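Local coordinates for farnesyl pyrophosphate synthetase (Staphylococcus aureus, PDB 5H9D) that catalyses the chain elongation that makes heptaprenyl diphosphate, as the prenyl-synthase subunit of a two-component, magnesium-dependent heptaprenyl diphosphate synthase, at the interface of chains A and B. Residues are numbered along the deposited sequence; one frame, centred on the assembly and turned at random. Chains: chain A, Farnesyl pyrophosphate synthetase; chain B, Heptaprenyl diphosphate synthase (HEPPP synthase) subunit 1 family protein.

The interface of chains A and B. Residues chain A 118, 121, 130, 133-134; chain B 82-83, 86.
B:Tyr82, on helix 70-88 of chain B, slides its phenol ring between A:Leu118 of helix 103-121 and A:Ser134 of helix 127-150, with its hydroxyl reaching A:His130, burying 102 Å² against chain A. With CG anti to the backbone N (chi1 174°), the ring projects from its helix into the groove between the two chain A helices.

The polar contact lies at the far end of the ring, where the phenol OH of B:Tyr82 meets A:His130 ND1 in a hydrogen bond of 2.7 Å. The bond is nearly straight, 173° at the hydrogen, and the hydroxyl lies in the imidazole plane, at the edge of that ring. Which group donates is not settled by the coordinates.

Apolar contacts clamp the ring on both faces. A:Leu118 lays its CD2 methyl over one face of the B:Tyr82 ring, 3.8 Å from the centroid. On the opposite face A:Ser134 CB lies 3.7 Å from the same centroid; both sit toward the rim. A:Leu121 CD1 borders the phenol oxygen, adding an apolar flank beside the hydrogen bond.

Around A:Ser134, the hydroxyl OG turns back to the carbonyl O of A:His130 in a weak hydrogen bond of 3.0 Å. A:Ser134 CB also packs on B:Thr83 CA at 3.6 Å, and B:Ala86 borders the same serine.

This helix-to-helix patch joins the prenyl-synthase chain to its partner subunit, and the sandwiched, hydrogen-bonded tyrosine probably helps set their register in the heterodimer.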
loop_
_atom_site.group_PDB
_atom_site.type_symbol
_atom_site.label_atom_id
_atom_site.label_comp_id
_atom_site.label_asym_id
_atom_site.label_seq_id
_atom_site.Cartn_x
_atom_site.Cartn_y
_atom_site.Cartn_z
ATOM N N LEU A 118 0.324 9.333 -4.365
ATOM C CA LEU A 118 -0.185 10.527 -3.669
ATOM C C LEU A 118 -0.134 11.758 -4.569
ATOM O O LEU A 118 -1.028 12.599 -4.530
ATOM C CB LEU A 118 0.605 10.812 -2.396
ATOM C CG LEU A 118 0.427 9.835 -1.233
ATOM C CD1 LEU A 118 0.649 10.625 0.054
ATOM C CD2 LEU A 118 -0.978 9.159 -1.245
ATOM N N LEU A 121 -3.145 11.531 -6.851
ATOM C CA LEU A 121 -4.471 11.672 -6.266
ATOM C C LEU A 121 -4.820 13.141 -6.059
ATOM O O LEU A 121 -5.988 13.465 -5.845
ATOM C CB LEU A 121 -4.547 10.955 -4.925
ATOM C CG LEU A 121 -4.725 9.450 -5.034
ATOM C CD1 LEU A 121 -4.535 8.782 -3.665
ATOM C CD2 LEU A 121 -6.097 9.180 -5.589
ATOM N N HIS A 130 -9.981 12.116 -0.419
ATOM C CA HIS A 130 -8.658 11.950 0.178
ATOM C C HIS A 130 -8.746 11.381 1.588
ATOM O O HIS A 130 -7.950 10.518 1.965
ATOM C CB HIS A 130 -7.911 13.288 0.195
ATOM C CG HIS A 130 -7.417 13.718 -1.148
ATOM N ND1 HIS A 130 -6.445 13.029 -1.835
ATOM C CD2 HIS A 130 -7.786 14.741 -1.949
ATOM C CE1 HIS A 130 -6.238 13.604 -3.004
ATOM N NE2 HIS A 130 -7.043 14.645 -3.100
ATOM N N ILE A 133 -9.905 7.733 0.869
ATOM C CA ILE A 133 -8.831 6.876 0.388
ATOM C C ILE A 133 -7.730 6.624 1.429
ATOM O O ILE A 133 -7.189 5.519 1.511
ATOM C CB ILE A 133 -8.171 7.470 -0.873
ATOM C CG1 ILE A 133 -9.227 7.651 -1.969
ATOM C CG2 ILE A 133 -7.037 6.582 -1.328
ATOM C CD1 ILE A 133 -8.677 8.102 -3.308
ATOM N N SER A 134 -7.402 7.643 2.220
ATOM C CA SER A 134 -6.340 7.522 3.206
ATOM C C SER A 134 -6.668 6.620 4.394
ATOM O O SER A 134 -5.850 5.790 4.771
ATOM C CB SER A 134 -5.916 8.913 3.688
ATOM O OG SER A 134 -6.888 9.473 4.551
ATOM N N TYR B 82 -0.820 10.290 5.590
ATOM C CA TYR B 82 -1.740 10.829 4.587
ATOM C C TYR B 82 -3.136 11.162 5.127
ATOM O O TYR B 82 -3.774 12.118 4.672
ATOM C CB TYR B 82 -1.769 9.872 3.369
ATOM C CG TYR B 82 -2.771 10.148 2.244
ATOM C CD1 TYR B 82 -3.133 11.452 1.857
ATOM C CD2 TYR B 82 -3.292 9.085 1.504
ATOM C CE1 TYR B 82 -3.979 11.671 0.762
ATOM C CE2 TYR B 82 -4.131 9.297 0.411
ATOM C CZ TYR B 82 -4.469 10.579 0.042
ATOM O OH TYR B 82 -5.281 10.716 -1.065
ATOM N N THR B 83 -3.615 10.393 6.096
ATOM C CA THR B 83 -4.914 10.700 6.679
ATOM C C THR B 83 -4.740 12.099 7.237
ATOM O O THR B 83 -5.678 12.895 7.267
ATOM C CB THR B 83 -5.249 9.754 7.823
ATOM O OG1 THR B 83 -4.082 9.560 8.630
ATOM C CG2 THR B 83 -5.727 8.421 7.284
ATOM N N ALA B 86 -4.648 14.624 4.759
ATOM C CA ALA B 86 -6.084 14.702 4.499
ATOM C C ALA B 86 -6.810 15.741 5.359
ATOM O O ALA B 86 -7.638 16.498 4.836
ATOM C CB ALA B 86 -6.723 13.338 4.687
#